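Local coordinates for protein acyl-CoA thioesterase II (Mycobacterium avium subsp. paratuberculosis, PDB 4R9Z) that probably hydrolyses fatty acyl-CoA thioesters to free fatty acids and coenzyme A in a double hot-dog fold, at residues 28-33 with 39-44; 121-126 with 225-230. One frame throughout, in Å; residues are numbered along the deposited sequence.

Interaction 1: 28-33 with 39-44; sequences QQLPAP and GGHISA
His-41 of helix 39-52 faces the loop of Gln-28, Gln-29 and Leu-30 and makes nearly all of this contact. Its imidazole leaves the helix toward the loop, a chi1 of 176° setting the ring opposite the backbone N, and reaches the loop with its CD2-NE2-CE1 end. The side-chain oxygen of Gln-29 approaches this edge near the ring plane, the amide being turned 78° to the imidazole. Gln-29 OE1 lies 3.1 Å from His-41 NE2, but at an angle too poor for a hydrogen bond. Gln-28 O is also at the edge, in plane, 3.6 Å from His-41 NE2. Leu-30 brings its branched end over one face, its CD2 being 4.1 Å from His-41 CE1, so the ring has an apolar neighbour above and oxygens at its rim. The ring's hydrogen bond is made by ND1 to Tyr-197 on helix 188-201. Helix 39-52 is the central helix of the N-terminal hot-dog domain, the "sausage" wrapped by an antiparallel sheet. Accordingly, Ile-42, branched and apolar, packs on Phe-66 and Phe-78 of that sheet. Ser-43, small enough for a close helix-sheet approach, rests on Thr-64 and Phe-66. A turn beyond His-41, Gln-45 takes a hydrogen bond from Gln-29 NE2 on its OE1 and gives one from its NE2 to Gln-28 O, holding the loop to the helix.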
loop_
_atom_site.group_PDB
_atom_site.type_symbol
_atom_site.label_atom_id
_atom_site.label_comp_id
_atom_site.label_asym_id
_atom_site.label_seq_id
_atom_site.Cartn_x
_atom_site.Cartn_y
_atom_site.Cartn_z
ATOM N N GLN B 28 -20.517 -3.840 -14.451
ATOM C CA GLN B 28 -21.447 -2.790 -14.821
ATOM C C GLN B 28 -21.259 -1.603 -13.899
ATOM O O GLN B 28 -21.026 -1.762 -12.700
ATOM C CB GLN B 28 -22.896 -3.288 -14.782
ATOM C CG GLN B 28 -23.253 -4.234 -15.919
ATOM C CD GLN B 28 -22.821 -3.717 -17.280
ATOM O OE1 GLN B 28 -22.903 -2.521 -17.564
ATOM N NE2 GLN B 28 -22.346 -4.621 -18.127
ATOM N N GLN B 29 -21.360 -0.409 -14.464
ATOM C CA GLN B 29 -21.155 0.795 -13.686
ATOM C C GLN B 29 -22.505 1.416 -13.395
ATOM O O GLN B 29 -23.474 1.191 -14.123
ATOM C CB GLN B 29 -20.257 1.780 -14.433
ATOM C CG GLN B 29 -18.896 1.217 -14.787
ATOM C CD GLN B 29 -18.190 0.619 -13.585
ATOM O OE1 GLN B 29 -18.042 1.272 -12.555
ATOM N NE2 GLN B 29 -17.753 -0.630 -13.711
ATOM N N LEU B 30 -22.567 2.205 -12.333
ATOM C CA LEU B 30 -23.811 2.852 -11.970
ATOM C C LEU B 30 -23.713 4.353 -12.179
ATOM O O LEU B 30 -22.646 4.942 -12.005
ATOM C CB LEU B 30 -24.181 2.506 -10.522
ATOM C CG LEU B 30 -23.048 2.423 -9.500
ATOM C CD1 LEU B 30 -22.565 3.797 -9.098
ATOM C CD2 LEU B 30 -23.484 1.627 -8.279
ATOM N N PRO B 31 -24.832 4.964 -12.601
ATOM C CA PRO B 31 -24.971 6.395 -12.882
ATOM C C PRO B 31 -24.475 7.299 -11.763
ATOM O O PRO B 31 -24.778 7.088 -10.586
ATOM C CB PRO B 31 -26.477 6.563 -13.080
ATOM C CG PRO B 31 -26.917 5.257 -13.624
ATOM C CD PRO B 31 -26.046 4.215 -12.976
ATOM N N ALA B 32 -23.737 8.295 -12.190
ATOM C CA ALA B 32 -23.197 9.247 -11.293
ATOM C C ALA B 32 -23.280 10.572 -11.977
ATOM O O ALA B 32 -23.125 10.660 -13.194
ATOM C CB ALA B 32 -21.771 8.890 -10.983
ATOM N N PRO B 33 -23.496 11.660 -11.113
ATOM C CA PRO B 33 -23.334 12.949 -11.794
ATOM C C PRO B 33 -21.868 13.046 -12.061
ATOM O O PRO B 33 -21.158 13.039 -11.081
ATOM C CB PRO B 33 -23.666 13.980 -10.722
ATOM C CG PRO B 33 -24.452 13.275 -9.707
ATOM C CD PRO B 33 -23.843 11.949 -9.638
ATOM N N GLY B 39 -13.486 5.402 -7.323
ATOM C CA GLY B 39 -12.403 4.467 -7.095
ATOM C C GLY B 39 -12.823 3.248 -6.296
ATOM O O GLY B 39 -12.610 2.114 -6.727
ATOM N N GLY B 40 -13.458 3.482 -5.152
ATOM C CA GLY B 40 -13.887 2.410 -4.272
ATOM C C GLY B 40 -14.733 1.376 -4.980
ATOM O O GLY B 40 -14.648 0.186 -4.688
ATOM N N HIS B 41 -15.550 1.839 -5.918
ATOM C CA HIS B 41 -16.414 0.959 -6.688
ATOM C C HIS B 41 -15.630 0.084 -7.663
ATOM O O HIS B 41 -15.817 -1.132 -7.705
ATOM C CB HIS B 41 -17.451 1.782 -7.455
ATOM C CG HIS B 41 -18.319 0.963 -8.358
ATOM N ND1 HIS B 41 -19.387 0.224 -7.898
ATOM C CD2 HIS B 41 -18.273 0.767 -9.697
ATOM C CE1 HIS B 41 -19.964 -0.393 -8.917
ATOM N NE2 HIS B 41 -19.308 -0.077 -10.019
ATOM N N ILE B 42 -14.749 0.707 -8.437
ATOM C CA ILE B 42 -14.007 -0.016 -9.455
ATOM C C ILE B 42 -12.964 -0.927 -8.811
ATOM O O ILE B 42 -12.669 -1.996 -9.343
ATOM C CB ILE B 42 -13.345 0.947 -10.473
ATOM C CG1 ILE B 42 -12.904 0.185 -11.724
ATOM C CG2 ILE B 42 -12.183 1.704 -9.860
ATOM C CD1 ILE B 42 -12.657 1.073 -12.917
ATOM N N SER B 43 -12.422 -0.520 -7.667
ATOM C CA SER B 43 -11.431 -1.339 -6.976
ATOM C C SER B 43 -12.098 -2.524 -6.281
ATOM O O SER B 43 -11.489 -3.579 -6.115
ATOM C CB SER B 43 -10.638 -0.514 -5.960
ATOM O OG SER B 43 -11.417 -0.203 -4.820
ATOM N N ALA B 44 -13.344 -2.341 -5.861
ATOM C CA ALA B 44 -14.110 -3.427 -5.259
ATOM C C ALA B 44 -14.434 -4.495 -6.295
ATOM O O ALA B 44 -14.366 -5.691 -6.012
ATOM C CB ALA B 44 -15.387 -2.897 -4.633
#

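Interaction 2: 121-126 with 225-230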
loop_
_atom_site.group_PDB
_atom_site.type_symbol
_atom_site.label_atom_id
_atom_site.label_comp_id
_atom_site.label_asym_id
_atom_site.label_seq_id
_atom_site.Cartn_x
_atom_site.Cartn_y
_atom_site.Cartn_z
ATOM N N VAL B 121 -1.564 -13.098 17.752
ATOM C CA VAL B 121 -2.529 -12.084 17.357
ATOM C C VAL B 121 -2.526 -10.877 18.284
ATOM O O VAL B 121 -2.550 -11.007 19.508
ATOM C CB VAL B 121 -3.962 -12.676 17.315
ATOM C CG1 VAL B 121 -4.967 -11.649 16.809
ATOM C CG2 VAL B 121 -3.992 -13.933 16.468
ATOM N N TYR B 122 -2.476 -9.699 17.670
ATOM C CA TYR B 122 -2.612 -8.430 18.367
ATOM C C TYR B 122 -3.121 -7.379 17.399
ATOM O O TYR B 122 -3.061 -7.564 16.187
ATOM C CB TYR B 122 -1.293 -7.999 19.007
ATOM C CG TYR B 122 -0.097 -7.982 18.085
ATOM C CD1 TYR B 122 0.153 -6.905 17.242
ATOM C CD2 TYR B 122 0.802 -9.038 18.080
ATOM C CE1 TYR B 122 1.257 -6.892 16.408
ATOM C CE2 TYR B 122 1.904 -9.034 17.253
ATOM C CZ TYR B 122 2.128 -7.960 16.421
ATOM O OH TYR B 122 3.228 -7.966 15.598
ATOM N N GLN B 123 -3.663 -6.297 17.939
ATOM C CA GLN B 123 -4.248 -5.250 17.117
ATOM C C GLN B 123 -4.211 -3.931 17.867
ATOM O O GLN B 123 -4.010 -3.917 19.083
ATOM C CB GLN B 123 -5.684 -5.611 16.737
ATOM C CG GLN B 123 -6.587 -5.866 17.930
ATOM C CD GLN B 123 -8.045 -5.994 17.539
ATOM O OE1 GLN B 123 -8.497 -7.062 17.129
ATOM N NE2 GLN B 123 -8.785 -4.901 17.653
ATOM N N PRO B 124 -4.374 -2.808 17.150
ATOM C CA PRO B 124 -4.614 -1.592 17.929
ATOM C C PRO B 124 -5.953 -1.704 18.643
ATOM O O PRO B 124 -6.900 -2.274 18.087
ATOM C CB PRO B 124 -4.635 -0.480 16.874
ATOM C CG PRO B 124 -4.854 -1.179 15.569
ATOM C CD PRO B 124 -4.251 -2.537 15.708
ATOM N N ILE B 125 -6.042 -1.135 19.841
ATOM C CA ILE B 125 -7.282 -1.179 20.597
ATOM C C ILE B 125 -8.258 -0.191 19.994
ATOM O O ILE B 125 -7.903 0.947 19.697
ATOM C CB ILE B 125 -7.064 -0.846 22.091
ATOM C CG1 ILE B 125 -5.942 -1.708 22.677
ATOM C CG2 ILE B 125 -8.356 -1.025 22.880
ATOM C CD1 ILE B 125 -6.138 -3.193 22.473
ATOM N N MET B 126 -9.496 -0.628 19.825
ATOM C CA MET B 126 -10.520 0.230 19.265
ATOM C C MET B 126 -10.824 1.375 20.215
ATOM O O MET B 126 -11.049 1.155 21.405
ATOM C CB MET B 126 -11.777 -0.569 18.986
ATOM C CG MET B 126 -12.865 0.227 18.342
ATOM S SD MET B 126 -14.354 -0.761 18.349
ATOM C CE MET B 126 -15.568 0.517 18.152
ATOM N N TRP B 225 -5.133 -3.713 4.020
ATOM C CA TRP B 225 -4.642 -4.949 4.610
ATOM C C TRP B 225 -5.715 -5.528 5.525
ATOM O O TRP B 225 -6.138 -4.889 6.489
ATOM C CB TRP B 225 -3.343 -4.702 5.384
ATOM C CG TRP B 225 -2.240 -4.157 4.534
ATOM C CD1 TRP B 225 -1.248 -4.865 3.922
ATOM C CD2 TRP B 225 -2.026 -2.783 4.184
ATOM N NE1 TRP B 225 -0.424 -4.018 3.220
ATOM C CE2 TRP B 225 -0.881 -2.736 3.366
ATOM C CE3 TRP B 225 -2.688 -1.590 4.489
ATOM C CZ2 TRP B 225 -0.386 -1.546 2.849
ATOM C CZ3 TRP B 225 -2.192 -0.411 3.974
ATOM C CH2 TRP B 225 -1.051 -0.398 3.162
ATOM N N PHE B 226 -6.164 -6.729 5.233
ATOM C CA PHE B 226 -7.230 -7.343 5.972
ATOM C C PHE B 226 -6.738 -8.067 7.179
ATOM O O PHE B 226 -5.710 -8.664 7.158
ATOM C CB PHE B 226 -8.012 -8.277 5.090
ATOM C CG PHE B 226 -8.706 -7.600 3.967
ATOM C CD1 PHE B 226 -9.914 -6.992 4.141
ATOM C CD2 PHE B 226 -8.147 -7.579 2.727
ATOM C CE1 PHE B 226 -10.539 -6.388 3.106
ATOM C CE2 PHE B 226 -8.769 -6.967 1.686
ATOM C CZ PHE B 226 -9.974 -6.377 1.880
ATOM N N HIS B 227 -7.502 -7.997 8.246
ATOM C CA HIS B 227 -7.100 -8.577 9.494
ATOM C C HIS B 227 -8.051 -9.669 9.912
ATOM O O HIS B 227 -7.696 -10.816 9.991
ATOM C CB HIS B 227 -7.049 -7.491 10.540
ATOM C CG HIS B 227 -6.495 -7.925 11.842
ATOM N ND1 HIS B 227 -7.284 -8.338 12.879
ATOM C CD2 HIS B 227 -5.232 -7.979 12.295
ATOM C CE1 HIS B 227 -6.531 -8.650 13.908
ATOM N NE2 HIS B 227 -5.280 -8.440 13.578
ATOM N N GLY B 228 -9.278 -9.290 10.167
ATOM C CA GLY B 228 -10.256 -10.192 10.670
ATOM C C GLY B 228 -11.421 -10.058 9.764
ATOM O O GLY B 228 -11.450 -9.186 8.959
ATOM N N ARG B 229 -12.363 -10.963 9.873
ATOM C CA ARG B 229 -13.517 -10.958 8.987
ATOM C C ARG B 229 -14.594 -9.988 9.463
ATOM O O ARG B 229 -14.973 -9.982 10.633
ATOM C CB ARG B 229 -14.071 -12.371 8.855
ATOM C CG ARG B 229 -14.453 -12.722 7.436
ATOM C CD ARG B 229 -14.856 -14.174 7.325
ATOM N NE ARG B 229 -13.679 -15.038 7.354
ATOM C CZ ARG B 229 -13.707 -16.347 7.133
ATOM N NH1 ARG B 229 -14.857 -16.949 6.857
ATOM N NH2 ARG B 229 -12.583 -17.050 7.178
ATOM N N ALA B 230 -15.085 -9.169 8.541
ATOM C CA ALA B 230 -16.034 -8.116 8.873
ATOM C C ALA B 230 -17.426 -8.649 9.178
ATOM O O ALA B 230 -17.919 -9.558 8.507
ATOM C CB ALA B 230 -16.108 -7.105 7.745
#
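Gln-123 and His-227 mark the closest backbone approach, with their CA atoms 8.8 Å apart, too far for main-chain hydrogen bonding, so side chains span the gap. The His-227 ring fills most of it, carried toward segment 121-126 by a trans chi1 (-173°). Its CE1 is 4.1 Å from Gln-123 OE1, with amide and ring planes 85° apart, and His-227 NE2 is 3.5 Å from Tyr-122 O. Val-121 adds a light apolar touch through CG1. Gln-123 suits its place because its amide can both give and accept: Gln-123 NE2 donates to Pro-124 O at 3.3 Å, nearly in the amide plane, and to Gly-261 O, while OE1 takes Leu-263 N. His-227 ND1 bonds to Leu-263 O, so the two side chains share the peptide groups of one residue at the start of strand 263-272. Tyr-122 belongs to the dimer interface of this double hot-dog protein, its strand pairing antiparallel with the second subunit and its hydroxyl bonding Ser-242 there. His-227 NE2 makes a weak bond to Ser-245 O of that subunit. Carbonyl oxygens near both ring nitrogens might favour a protonated imidazole, though the bond at NE2 is weak.

How the interactions relate
Interaction 1 closes before interaction 2 opens along the chain, and the two lie on opposite sides of its centre, their centres 27 Å apart and nearest atoms about 9 Å apart. The first belongs to the N-terminal hot-dog domain. The second joins the segment that follows strand 101-111 to the end of strand 218-226 in the C-terminal one. The domains meet where strand 58-66, which packs against helix 39-52, runs antiparallel to strand 218-226. Helix 188-201 is also common ground, since Tyr-197 binds interaction 1 and Ala-192 packs on Phe-226 of interaction 2. Both contacts are made within one chain, but only interaction 2 also touches the second subunit.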